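Local coordinates for histone-lysine N-methyltransferase SETMAR (Homo sapiens, PDB 3BO5), which dimethylates a lysine of histone H3 through its SET methyltransferase domain and, fused to a mariner transposase, takes part in DNA double-strand break repair, at residues Q166-L171 against N178-I183; H44-G47 against D53-Q56; I220-D225 against A232-K237; E81-N86 against R118-G123. The protein carries 2 engineered substitutions. All blocks are in the same frame, centred on the assembly; numbering follows the deposited sequence. Where two conformers were deposited one is given.

Interaction 1. Residues Q166-L171 against N178-I183. With SAH (S-adenosyl-L-homocysteine), chain F.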
loop_
_atom_site.group_PDB
_atom_site.type_symbol
_atom_site.label_atom_id
_atom_site.label_comp_id
_atom_site.label_asym_id
_atom_site.label_seq_id
_atom_site.Cartn_x
_atom_site.Cartn_y
_atom_site.Cartn_z
ATOM N N GLN A 166 -18.051 -6.874 -5.609
ATOM C CA GLN A 166 -18.986 -7.941 -5.283
ATOM C C GLN A 166 -18.911 -9.100 -6.249
ATOM O O GLN A 166 -18.957 -10.259 -5.845
ATOM C CB GLN A 166 -20.409 -7.426 -5.332
ATOM C CG GLN A 166 -20.683 -6.476 -4.248
ATOM C CD GLN A 166 -20.672 -7.178 -2.895
ATOM O OE1 GLN A 166 -19.858 -6.856 -2.047
ATOM N NE2 GLN A 166 -21.564 -8.174 -2.717
ATOM N N ARG A 167 -18.844 -8.799 -7.530
ATOM C CA ARG A 167 -18.761 -9.807 -8.551
ATOM C C ARG A 167 -17.529 -10.687 -8.373
ATOM O O ARG A 167 -17.609 -11.911 -8.450
ATOM C CB ARG A 167 -18.797 -9.092 -9.899
ATOM C CG ARG A 167 -19.368 -9.900 -11.050
ATOM C CD ARG A 167 -19.062 -9.264 -12.408
ATOM N NE ARG A 167 -17.605 -9.084 -12.594
ATOM C CZ ARG A 167 -16.776 -10.060 -12.954
ATOM N NH1 ARG A 167 -17.228 -11.286 -13.274
ATOM N NH2 ARG A 167 -15.491 -9.808 -13.009
ATOM N N ARG A 168 -16.368 -10.073 -8.128
ATOM C CA ARG A 168 -15.145 -10.847 -7.981
ATOM C C ARG A 168 -15.071 -11.636 -6.691
ATOM O O ARG A 168 -14.583 -12.774 -6.662
ATOM C CB ARG A 168 -13.938 -9.885 -8.037
ATOM C CG ARG A 168 -13.819 -9.188 -9.356
ATOM C CD ARG A 168 -12.529 -8.380 -9.453
ATOM N NE ARG A 168 -12.365 -7.785 -10.773
ATOM C CZ ARG A 168 -11.239 -7.265 -11.273
ATOM N NH1 ARG A 168 -10.112 -7.232 -10.559
ATOM N NH2 ARG A 168 -11.261 -6.750 -12.516
ATOM N N ILE A 169 -15.507 -11.022 -5.600
ATOM C CA ILE A 169 -15.441 -11.690 -4.310
ATOM C C ILE A 169 -16.285 -12.956 -4.338
ATOM O O ILE A 169 -15.868 -13.964 -3.759
ATOM C CB ILE A 169 -15.787 -10.766 -3.121
ATOM C CG1 ILE A 169 -17.263 -10.355 -3.132
ATOM C CG2 ILE A 169 -14.858 -9.535 -3.102
ATOM C CD1 ILE A 169 -17.706 -9.549 -1.907
ATOM N N HIS A 170 -17.421 -12.915 -5.025
ATOM C CA HIS A 170 -18.329 -14.057 -4.925
ATOM C C HIS A 170 -17.765 -15.284 -5.616
ATOM O O HIS A 170 -18.289 -16.379 -5.440
ATOM C CB HIS A 170 -19.695 -13.707 -5.442
ATOM C CG HIS A 170 -20.406 -12.709 -4.597
ATOM N ND1 HIS A 170 -21.393 -11.877 -5.093
ATOM C CD2 HIS A 170 -20.285 -12.414 -3.283
ATOM C CE1 HIS A 170 -21.832 -11.099 -4.119
ATOM N NE2 HIS A 170 -21.184 -11.411 -3.008
ATOM N N LEU A 171 -16.691 -15.098 -6.381
ATOM C CA LEU A 171 -16.030 -16.191 -7.098
ATOM C C LEU A 171 -14.818 -16.751 -6.353
ATOM O O LEU A 171 -14.246 -17.766 -6.762
ATOM C CB LEU A 171 -15.576 -15.719 -8.476
ATOM C CG LEU A 171 -16.502 -14.851 -9.312
ATOM C CD1 LEU A 171 -15.648 -14.242 -10.398
ATOM C CD2 LEU A 171 -17.671 -15.647 -9.909
ATOM N N ASN A 178 -6.651 -13.922 -1.333
ATOM C CA ASN A 178 -7.687 -12.850 -1.460
ATOM C C ASN A 178 -6.916 -11.544 -1.427
ATOM O O ASN A 178 -6.127 -11.370 -0.475
ATOM C CB ASN A 178 -8.559 -12.903 -0.218
ATOM C CG ASN A 178 -9.311 -14.221 -0.105
ATOM O OD1 ASN A 178 -8.936 -15.123 0.685
ATOM N ND2 ASN A 178 -10.306 -14.369 -0.922
ATOM N N TYR A 179 -7.114 -10.660 -2.424
ATOM C CA TYR A 179 -6.295 -9.424 -2.437
ATOM C C TYR A 179 -7.049 -8.124 -2.447
ATOM O O TYR A 179 -6.438 -7.058 -2.326
ATOM C CB TYR A 179 -5.406 -9.407 -3.721
ATOM C CG TYR A 179 -4.445 -10.538 -3.919
ATOM C CD1 TYR A 179 -4.835 -11.658 -4.622
ATOM C CD2 TYR A 179 -3.159 -10.477 -3.422
ATOM C CE1 TYR A 179 -3.947 -12.735 -4.772
ATOM C CE2 TYR A 179 -2.260 -11.468 -3.572
ATOM C CZ TYR A 179 -2.644 -12.631 -4.278
ATOM O OH TYR A 179 -1.822 -13.716 -4.452
ATOM N N ILE A 180 -8.385 -8.142 -2.631
ATOM C CA ILE A 180 -9.073 -6.878 -2.733
ATOM C C ILE A 180 -9.061 -6.174 -1.395
ATOM O O ILE A 180 -9.264 -6.822 -0.345
ATOM C CB ILE A 180 -10.546 -7.099 -3.175
ATOM C CG1 ILE A 180 -10.532 -7.858 -4.507
ATOM C CG2 ILE A 180 -11.251 -5.758 -3.333
ATOM C CD1 ILE A 180 -11.952 -8.008 -5.073
ATOM N N ILE A 181 -8.863 -4.860 -1.404
ATOM C CA ILE A 181 -8.946 -4.097 -0.170
ATOM C C ILE A 181 -9.940 -2.956 -0.380
ATOM O O ILE A 181 -10.063 -2.371 -1.495
ATOM C CB ILE A 181 -7.531 -3.494 0.250
ATOM C CG1 ILE A 181 -7.601 -2.950 1.652
ATOM C CG2 ILE A 181 -7.052 -2.441 -0.772
ATOM C CD1 ILE A 181 -6.179 -2.563 2.219
ATOM N N ALA A 182 -10.670 -2.661 0.689
ATOM C CA ALA A 182 -11.658 -1.581 0.688
ATOM C C ALA A 182 -11.226 -0.470 1.622
ATOM O O ALA A 182 -10.973 -0.684 2.808
ATOM C CB ALA A 182 -13.059 -2.097 1.114
ATOM N N ILE A 183 -11.111 0.731 1.084
ATOM C CA ILE A 183 -10.666 1.881 1.845
ATOM C C ILE A 183 -11.885 2.806 1.959
ATOM O O ILE A 183 -12.456 3.214 0.977
ATOM C CB ILE A 183 -9.534 2.651 1.134
ATOM C CG1 ILE A 183 -8.407 1.723 0.740
ATOM C CG2 ILE A 183 -9.032 3.872 2.007
ATOM C CD1 ILE A 183 -7.860 0.949 1.940
HETATM N N SAH F . 0.556 -15.260 0.562
HETATM C CA SAH F . 0.010 -14.527 -0.626
HETATM C CB SAH F . 0.312 -13.011 -0.570
HETATM C CG SAH F . -0.695 -12.329 0.374
HETATM S SD SAH F . -2.377 -12.342 -0.312
HETATM C C SAH F . 0.577 -15.182 -1.906
HETATM O O SAH F . 1.197 -16.240 -1.845
HETATM O OXT SAH F . 0.384 -14.576 -3.009
HETATM C "C5'" SAH F . -3.293 -12.954 1.117
HETATM C "C4'" SAH F . -3.209 -14.463 1.329
HETATM O "O4'" SAH F . -1.957 -14.836 1.911
HETATM C "C3'" SAH F . -4.226 -14.983 2.302
HETATM O "O3'" SAH F . -5.496 -15.232 1.639
HETATM C "C2'" SAH F . -3.608 -16.244 2.831
HETATM O "O2'" SAH F . -3.587 -17.291 1.843
HETATM C "C1'" SAH F . -2.161 -15.809 2.954
HETATM N N9 SAH F . -1.874 -15.108 4.221
HETATM C C8 SAH F . -1.489 -13.782 4.402
HETATM N N7 SAH F . -1.245 -13.584 5.682
HETATM C C5 SAH F . -1.418 -14.743 6.351
HETATM C C6 SAH F . -1.321 -15.043 7.726
HETATM N N6 SAH F . -0.912 -14.213 8.688
HETATM N N1 SAH F . -1.643 -16.356 8.056
HETATM C C2 SAH F . -2.026 -17.266 7.120
HETATM N N3 SAH F . -2.111 -17.024 5.764
HETATM C C4 SAH F . -1.859 -15.721 5.455
#
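Ile180 pushes its CD1 methyl against helix 162-169, and the apolar contact is made there. CD1 of Ile180 lies 4.0 Å from CB of Arg168. Less certain is its approach to Ile169, which has two conformers: in one of them CG2 of Ile169 is 3.8 Å from CD1 of Ile180, and the two side chains cross at about a right angle. With CG1 anti to its carbonyl carbon (chi1 -57°) and the chain extended beyond it (chi2 -175°), Ile180 reaches the helix with a single methyl; a beta-branched residue suits the lead into a strand, and its longer arm bridges the gap to the helix. Arg168 lends only the root of its side chain to this packing. Its guanidinium is held by charge: NH1 forms salt bridges with Asp198 and Glu158, and NE with Glu164.

Both segments belong to the SET domain, where helix 162-169 packs beside strand 181-185 and the residues leading into that strand line the S-adenosyl-L-methionine pocket. There the contacts turn polar. Tyrosine suits this place by joining a flat ring to a hydroxyl donor: OH of Tyr179 donates to carboxylate oxygen OXT of S-adenosyl-L-homocysteine at 2.8 Å. The backbone N of Asn178 gives a weak bond of 3.4 Å to ribose O3'. The sulfur SD of S-adenosyl-L-homocysteine approaches CE2 of Tyr179 obliquely at 3.4 Å, while Arg207 makes a cation-pi contact with the same ring.

Interaction 2. Residues H44-G47 against D53-Q56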
loop_
_atom_site.group_PDB
_atom_site.type_symbol
_atom_site.label_atom_id
_atom_site.label_comp_id
_atom_site.label_asym_id
_atom_site.label_seq_id
_atom_site.Cartn_x
_atom_site.Cartn_y
_atom_site.Cartn_z
ATOM N N HIS A 44 -1.576 2.249 -9.593
ATOM C CA HIS A 44 -3.009 1.878 -9.810
ATOM C C HIS A 44 -3.340 2.012 -11.318
ATOM O O HIS A 44 -2.803 2.881 -12.071
ATOM C CB HIS A 44 -3.966 2.837 -9.162
ATOM C CG HIS A 44 -4.004 2.829 -7.666
ATOM N ND1 HIS A 44 -3.840 1.685 -6.901
ATOM C CD2 HIS A 44 -4.265 3.850 -6.802
ATOM C CE1 HIS A 44 -4.006 2.016 -5.625
ATOM N NE2 HIS A 44 -4.250 3.314 -5.542
ATOM N N VAL A 45 -4.271 1.156 -11.752
ATOM C CA VAL A 45 -4.790 1.227 -13.110
ATOM C C VAL A 45 -6.310 1.226 -12.992
ATOM O O VAL A 45 -6.876 0.862 -11.964
ATOM C CB VAL A 45 -4.356 0.030 -13.951
ATOM C CG1 VAL A 45 -2.802 -0.054 -14.032
ATOM C CG2 VAL A 45 -4.928 -1.295 -13.383
ATOM N N VAL A 46 -6.948 1.700 -14.073
ATOM C CA VAL A 46 -8.417 1.662 -14.124
ATOM C C VAL A 46 -8.880 0.237 -14.168
ATOM O O VAL A 46 -8.323 -0.610 -14.933
ATOM C CB VAL A 46 -8.947 2.281 -15.442
ATOM C CG1 VAL A 46 -10.452 1.900 -15.660
ATOM C CG2 VAL A 46 -8.774 3.735 -15.402
ATOM N N GLY A 47 -9.944 -0.038 -13.380
ATOM C CA GLY A 47 -10.528 -1.373 -13.427
ATOM C C GLY A 47 -12.020 -1.180 -13.664
ATOM O O GLY A 47 -12.527 -0.023 -13.632
ATOM N N ASP A 53 -10.409 7.828 -12.989
ATOM C CA ASP A 53 -9.215 7.220 -13.503
ATOM C C ASP A 53 -8.082 7.627 -12.582
ATOM O O ASP A 53 -7.794 8.810 -12.457
ATOM C CB ASP A 53 -8.977 7.703 -14.937
ATOM C CG ASP A 53 -7.683 7.230 -15.533
ATOM O OD1 ASP A 53 -6.752 6.726 -14.828
ATOM O OD2 ASP A 53 -7.611 7.300 -16.809
ATOM N N PRO A 54 -7.457 6.633 -11.918
ATOM C CA PRO A 54 -6.533 7.028 -10.851
ATOM C C PRO A 54 -5.295 7.704 -11.388
ATOM O O PRO A 54 -4.481 8.238 -10.602
ATOM C CB PRO A 54 -6.146 5.679 -10.213
ATOM C CG PRO A 54 -6.311 4.717 -11.338
ATOM C CD PRO A 54 -7.593 5.174 -11.993
ATOM N N THR A 55 -5.089 7.675 -12.712
ATOM C CA THR A 55 -3.917 8.303 -13.329
ATOM C C THR A 55 -4.164 9.764 -13.726
ATOM O O THR A 55 -3.212 10.470 -14.083
ATOM C CB THR A 55 -3.458 7.497 -14.584
ATOM O OG1 THR A 55 -4.406 7.698 -15.646
ATOM C CG2 THR A 55 -3.349 5.992 -14.244
ATOM N N GLN A 56 -5.419 10.174 -13.665
ATOM C CA GLN A 56 -5.791 11.539 -14.108
ATOM C C GLN A 56 -5.528 12.530 -12.979
ATOM O O GLN A 56 -5.912 12.310 -11.830
ATOM C CB GLN A 56 -7.274 11.581 -14.423
ATOM C CG GLN A 56 -7.868 12.960 -14.740
#
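OD1 of Asp53, which also touches CG2 of Val46 across the contact, accepts from two donors of Thr55: the hydroxyl OG1 at 2.7 Å and the backbone N at 2.9 Å. Both come from the same face of the carboxylate, tilted out of its plane. The second bond makes an Asx turn, set within a type I beta turn from Asp53 to Gln56, and proline fits the second position of such a turn because its phi is already fixed near the required value.

The turn presents Pro54 to the strand. Its CG and CB meet CB of His44, each at 3.7 Å, and CD lies 3.9 Å from CG2 of Val46. That same methyl rests 3.7 Å from OD1 of Asp53, and CG2 of Thr55 approaches the His44 carbonyl O. The imidazole of His44 is engaged apart from this, its NE2 bonded to Pro229 O. An alanine at Asp53 would probably leave Thr55 N and OG1 without their shared acceptor and take away the carboxylate against the Val46 methyl.

The two side-chain bonds stay within the turn of this Pre-SET region, and between the two segments contact is van der Waals, so shape rather than directed bonds sets the fit.

Interaction 3. Residues I220-D225 against A232-K237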
loop_
_atom_site.group_PDB
_atom_site.type_symbol
_atom_site.label_atom_id
_atom_site.label_comp_id
_atom_site.label_asym_id
_atom_site.label_seq_id
_atom_site.Cartn_x
_atom_site.Cartn_y
_atom_site.Cartn_z
ATOM N N ILE A 220 -1.324 4.248 4.886
ATOM C CA ILE A 220 -1.875 5.571 4.924
ATOM C C ILE A 220 -2.390 5.917 3.532
ATOM O O ILE A 220 -1.642 5.770 2.584
ATOM C CB ILE A 220 -0.696 6.587 5.223
ATOM C CG1 ILE A 220 -0.101 6.300 6.597
ATOM C CG2 ILE A 220 -1.213 8.022 5.292
ATOM C CD1 ILE A 220 -1.127 6.171 7.641
ATOM N N PRO A 221 -3.670 6.384 3.404
ATOM C CA PRO A 221 -4.089 6.890 2.056
ATOM C C PRO A 221 -3.355 8.183 1.766
ATOM O O PRO A 221 -3.365 9.109 2.583
ATOM C CB PRO A 221 -5.610 7.146 2.232
ATOM C CG PRO A 221 -6.011 6.431 3.540
ATOM C CD PRO A 221 -4.751 6.421 4.397
ATOM N N VAL A 222 -2.625 8.204 0.644
ATOM C CA VAL A 222 -1.854 9.382 0.298
ATOM C C VAL A 222 -2.329 9.859 -1.076
ATOM O O VAL A 222 -2.253 9.105 -2.047
ATOM C CB VAL A 222 -0.350 9.062 0.272
ATOM C CG1 VAL A 222 0.400 10.289 -0.270
ATOM C CG2 VAL A 222 0.146 8.718 1.697
ATOM N N ARG A 223 -2.819 11.116 -1.123
ATOM C CA ARG A 223 -3.185 11.675 -2.435
ATOM C C ARG A 223 -2.078 12.453 -3.068
ATOM O O ARG A 223 -1.381 13.187 -2.386
ATOM C CB ARG A 223 -4.489 12.503 -2.327
ATOM C CG ARG A 223 -5.705 11.606 -2.120
ATOM C CD ARG A 223 -6.963 12.347 -1.770
ATOM N NE ARG A 223 -8.065 11.376 -1.793
ATOM C CZ ARG A 223 -8.362 10.548 -0.789
ATOM N NH1 ARG A 223 -7.630 10.526 0.331
ATOM N NH2 ARG A 223 -9.413 9.725 -0.916
ATOM N N ILE A 224 -1.933 12.321 -4.383
ATOM C CA ILE A 224 -0.872 12.985 -5.121
ATOM C C ILE A 224 -1.556 13.731 -6.282
ATOM O O ILE A 224 -2.014 14.844 -6.104
ATOM C CB ILE A 224 0.201 12.042 -5.598
ATOM C CG1 ILE A 224 0.678 11.183 -4.370
ATOM C CG2 ILE A 224 1.391 12.827 -6.255
ATOM C CD1 ILE A 224 1.880 10.280 -4.613
ATOM N N ASP A 225 -1.630 13.089 -7.442
ATOM C CA ASP A 225 -2.321 13.752 -8.571
ATOM C C ASP A 225 -3.826 13.621 -8.549
ATOM O O ASP A 225 -4.544 14.483 -8.997
ATOM C CB ASP A 225 -1.819 13.188 -9.893
ATOM C CG ASP A 225 -0.358 13.465 -10.157
ATOM O OD1 ASP A 225 0.136 14.454 -9.708
ATOM O OD2 ASP A 225 0.317 12.714 -10.910
ATOM N N ALA A 232 -0.381 3.744 0.827
ATOM C CA ALA A 232 1.091 3.797 1.017
ATOM C C ALA A 232 1.462 3.110 2.303
ATOM O O ALA A 232 0.930 3.493 3.343
ATOM C CB ALA A 232 1.500 5.267 1.053
ATOM N N LEU A 233 2.389 2.148 2.263
ATOM C CA LEU A 233 2.762 1.395 3.506
ATOM C C LEU A 233 4.097 1.991 3.929
ATOM O O LEU A 233 5.036 2.108 3.122
ATOM C CB LEU A 233 2.997 -0.095 3.235
ATOM C CG LEU A 233 1.586 -0.646 2.973
ATOM C CD1 LEU A 233 1.313 -1.286 1.651
ATOM C CD2 LEU A 233 0.944 -1.231 4.191
ATOM N N PHE A 234 4.088 2.432 5.201
ATOM C CA PHE A 234 5.321 2.967 5.845
ATOM C C PHE A 234 5.759 2.062 6.949
ATOM O O PHE A 234 4.939 1.394 7.587
ATOM C CB PHE A 234 5.042 4.375 6.436
ATOM C CG PHE A 234 4.728 5.434 5.401
ATOM C CD1 PHE A 234 5.717 6.262 4.925
ATOM C CD2 PHE A 234 3.411 5.600 4.979
ATOM C CE1 PHE A 234 5.406 7.253 3.985
ATOM C CE2 PHE A 234 3.101 6.541 3.988
ATOM C CZ PHE A 234 4.056 7.358 3.509
ATOM N N ALA A 235 7.076 2.025 7.192
ATOM C CA ALA A 235 7.539 1.196 8.308
ATOM C C ALA A 235 7.054 1.772 9.627
ATOM O O ALA A 235 7.292 2.957 9.899
ATOM C CB ALA A 235 9.089 1.151 8.286
ATOM N N ALA A 236 6.412 0.919 10.446
ATOM C CA ALA A 236 5.856 1.353 11.733
ATOM C C ALA A 236 6.943 1.291 12.848
ATOM O O ALA A 236 6.761 1.797 13.992
ATOM C CB ALA A 236 4.706 0.487 12.105
ATOM N N LYS A 237 8.013 0.611 12.516
ATOM C CA LYS A 237 9.149 0.362 13.435
ATOM C C LYS A 237 10.391 0.125 12.586
ATOM O O LYS A 237 10.271 -0.048 11.377
ATOM C CB LYS A 237 8.872 -0.826 14.371
ATOM C CG LYS A 237 8.455 -2.094 13.666
ATOM C CD LYS A 237 7.680 -3.036 14.650
ATOM C CE LYS A 237 6.142 -2.845 14.663
ATOM N NZ LYS A 237 5.579 -3.707 15.800
#
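Ile220 and Ala232 form an antiparallel hydrogen-bonded pair, and the angle of 122° between the N-to-C directions of 220-223 and 232-235, far from 180°, marks strong twist or bending. Ile220 N donates to Ala232 O at 2.8 Å, nearly straight at 167°. Ala232 N donates back to Ile220 O at 3.0 Å. The pairing continues with a backbone bond between Val222 and Lys230.

The side chains of the pair point to the same face of the sheet, where Val222 and Phe234 join them. CG2 of Val222, the branch anti to its carbonyl carbon, does the touching: it packs 3.8 Å from CB of Ala232 and stands at the edge of the Phe234 ring, near its plane, 4.3 Å from CE2. Ile220 crosses Phe234 at about a right angle, its CG1 coming 3.9 Å from CD2 in an oblique approach. Alanine suits Ala232's place because its small methyl lets the valine and the bulky ring close in around it, and beta-branched Ile220 and Val222 suit an extended backbone.

This is the beta hairpin of strands 217-223 and 230-235 in the SET domain. Strand 102-103 pairs in parallel with 217-223, its Val102 touching Ile220 and Val222, and strand 151-160 lies along 230-235, where Phe151 packs on Ala232.

Interaction 4. Residues E81-N86 against R118-G123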
loop_
_atom_site.group_PDB
_atom_site.type_symbol
_atom_site.label_atom_id
_atom_site.label_comp_id
_atom_site.label_asym_id
_atom_site.label_seq_id
_atom_site.Cartn_x
_atom_site.Cartn_y
_atom_site.Cartn_z
ATOM N N GLU A 81 3.539 19.237 8.294
ATOM C CA GLU A 81 4.373 18.467 7.398
ATOM C C GLU A 81 3.970 17.021 7.518
ATOM O O GLU A 81 3.680 16.560 8.619
ATOM C CB GLU A 81 5.837 18.635 7.739
ATOM C CG GLU A 81 6.322 20.047 7.375
ATOM C CD GLU A 81 7.843 20.156 7.511
ATOM O OE1 GLU A 81 8.314 20.128 8.672
ATOM O OE2 GLU A 81 8.553 20.191 6.458
ATOM N N ASN A 82 3.953 16.297 6.403
ATOM C CA ASN A 82 3.674 14.880 6.485
ATOM C C ASN A 82 4.943 14.125 6.789
ATOM O O ASN A 82 4.873 13.053 7.446
ATOM C CB ASN A 82 3.132 14.408 5.140
ATOM C CG ASN A 82 1.818 15.002 4.831
ATOM O OD1 ASN A 82 0.863 14.905 5.623
ATOM N ND2 ASN A 82 1.721 15.665 3.666
ATOM N N TYR A 83 6.060 14.638 6.299
ATOM C CA TYR A 83 7.291 13.893 6.347
ATOM C C TYR A 83 8.390 14.757 6.940
ATOM O O TYR A 83 8.366 16.001 6.829
ATOM C CB TYR A 83 7.739 13.476 4.946
ATOM C CG TYR A 83 6.621 12.766 4.182
ATOM C CD1 TYR A 83 6.204 11.478 4.566
ATOM C CD2 TYR A 83 5.984 13.400 3.103
ATOM C CE1 TYR A 83 5.205 10.789 3.858
ATOM C CE2 TYR A 83 4.980 12.707 2.378
ATOM C CZ TYR A 83 4.595 11.422 2.782
ATOM O OH TYR A 83 3.624 10.792 2.085
ATOM N N ASP A 84 9.363 14.070 7.536
ATOM C CA ASP A 84 10.570 14.758 7.954
ATOM C C ASP A 84 11.622 14.806 6.890
ATOM O O ASP A 84 11.410 14.445 5.737
ATOM C CB ASP A 84 11.129 14.181 9.277
ATOM C CG ASP A 84 11.667 12.818 9.152
ATOM O OD1 ASP A 84 12.089 12.396 8.045
ATOM O OD2 ASP A 84 11.744 12.178 10.233
ATOM N N ASP A 85 12.781 15.361 7.268
ATOM C CA ASP A 85 13.790 15.605 6.286
ATOM C C ASP A 85 14.427 14.318 5.769
ATOM O O ASP A 85 15.104 14.368 4.711
ATOM C CB ASP A 85 14.866 16.578 6.803
ATOM C CG ASP A 85 15.903 16.879 5.751
ATOM O OD1 ASP A 85 15.539 17.490 4.730
ATOM O OD2 ASP A 85 17.063 16.470 5.916
ATOM N N ASN A 86 14.219 13.202 6.492
ATOM C CA ASN A 86 14.721 11.887 6.088
ATOM C C ASN A 86 13.652 11.122 5.366
ATOM O O ASN A 86 13.832 9.949 5.105
ATOM C CB ASN A 86 15.169 11.075 7.274
ATOM C CG ASN A 86 16.373 11.665 7.922
ATOM O OD1 ASN A 86 17.298 12.097 7.219
ATOM N ND2 ASN A 86 16.334 11.782 9.247
ATOM N N ARG A 118 7.311 15.309 -1.220
ATOM C CA ARG A 118 7.248 14.299 -2.318
ATOM C C ARG A 118 7.993 13.100 -1.795
ATOM O O ARG A 118 9.227 13.163 -1.640
ATOM C CB ARG A 118 7.916 14.829 -3.602
ATOM C CG ARG A 118 7.294 16.126 -4.095
ATOM C CD ARG A 118 8.109 16.633 -5.225
ATOM N NE ARG A 118 7.597 17.877 -5.852
ATOM C CZ ARG A 118 6.647 17.941 -6.756
ATOM N NH1 ARG A 118 5.950 16.870 -7.085
ATOM N NH2 ARG A 118 6.356 19.154 -7.303
ATOM N N VAL A 119 7.261 12.045 -1.475
ATOM C CA VAL A 119 7.861 10.831 -0.855
ATOM C C VAL A 119 7.249 9.618 -1.525
ATOM O O VAL A 119 7.978 8.937 -2.252
ATOM C CB VAL A 119 7.719 10.780 0.659
ATOM C CG1 VAL A 119 8.046 9.411 1.231
ATOM C CG2 VAL A 119 8.596 11.850 1.263
ATOM N N VAL A 120 5.953 9.333 -1.349
ATOM C CA VAL A 120 5.397 8.104 -1.992
ATOM C C VAL A 120 5.653 8.117 -3.494
ATOM O O VAL A 120 5.999 7.110 -4.146
ATOM C CB VAL A 120 3.931 8.056 -1.695
ATOM C CG1 VAL A 120 3.202 6.923 -2.461
ATOM C CG2 VAL A 120 3.741 7.907 -0.162
ATOM N N GLN A 121 5.528 9.318 -4.054
ATOM C CA GLN A 121 5.734 9.460 -5.493
ATOM C C GLN A 121 7.087 9.043 -6.036
ATOM O O GLN A 121 7.178 8.757 -7.251
ATOM C CB GLN A 121 5.417 10.915 -5.909
ATOM C CG GLN A 121 6.390 11.930 -5.473
ATOM C CD GLN A 121 5.789 13.288 -5.622
ATOM O OE1 GLN A 121 6.176 14.036 -6.522
ATOM N NE2 GLN A 121 4.857 13.641 -4.726
ATOM N N LYS A 122 8.121 9.099 -5.181
ATOM C CA LYS A 122 9.489 8.750 -5.539
ATOM C C LYS A 122 9.688 7.248 -5.755
ATOM O O LYS A 122 10.707 6.854 -6.280
ATOM C CB LYS A 122 10.456 9.234 -4.447
ATOM C CG LYS A 122 10.582 10.758 -4.353
ATOM C CD LYS A 122 10.643 11.382 -5.745
ATOM C CE LYS A 122 11.210 12.788 -5.632
ATOM N NZ LYS A 122 10.701 13.744 -6.683
ATOM N N GLY A 123 8.760 6.436 -5.271
ATOM C CA GLY A 123 8.841 4.979 -5.506
ATOM C C GLY A 123 9.693 4.226 -4.515
ATOM O O GLY A 123 10.008 4.754 -3.403
#
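CG2 of Val119 sits over one face of the Tyr83 ring in a CH-pi contact, 3.7 Å from the ring centroid and 20° off the normal. The methyl leans toward the CD2 side, 3.6 Å from Tyr83 CD2, while CB of Val119 lies nearly over the ring centre, 3.8 Å from CZ. At the phenol end, OH of Tyr83, which is also hydrogen-bonded outside the two segments, meets CG2 of Val120 at 3.7 Å. On the opposite face lies CB of Asn82, so the ring is held between aliphatic groups. Chi1 of -52°, with CG anti to the carbonyl carbon, carries the ring out toward the valines, whose branched side chains fit against a broad flat surface. An alanine in place of Tyr83 would probably open a gap over Val119 and leave the Val120 methyl without this packing partner.

Further out, Val119 N and Val120 N are bound by the carboxylate of Glu104, and Arg118 NH1 bonds Gln121 OE1 at 2.9 Å, in the carbonyl plane. Asp84 OD1 accepts from Asn86 N, an Asx turn that shapes the loop beyond Tyr83.

Within the Pre-SET region, the side chain of Tyr83 lies about 10 Å from a bound zinc ion. Val102 of strand 102-103 touches Tyr83, while Val120 reaches Phe151 of strand 151-160 and Ala232 and Phe234 of strand 230-235.

In the fold
Along the chain the contacts do not interleave: 44-47 with 53-56 closes first, then 81-86 with 118-123, 166-171 with 178-183, and 220-225 with 232-237. Interactions 2 and 4 belong to the Pre-SET part, 1 and 3 to the SET domain. Interactions 3 and 4, with centres about 9 Å apart, pack directly: Phe234 CE1 lies 3.5 Å from Tyr83 CE1, which joins the Pre-SET region to the SET hairpin by packing. Interactions 1, 2 and 3 all reach the mixed sheet containing strand 151-160, and Ile183 of interaction 1 touches Pro221 of interaction 3. Interactions 1 and 4, about 30 Å apart between centres, lie on opposite sides of the chain's centre, with S-adenosyl-L-homocysteine beside interaction 1.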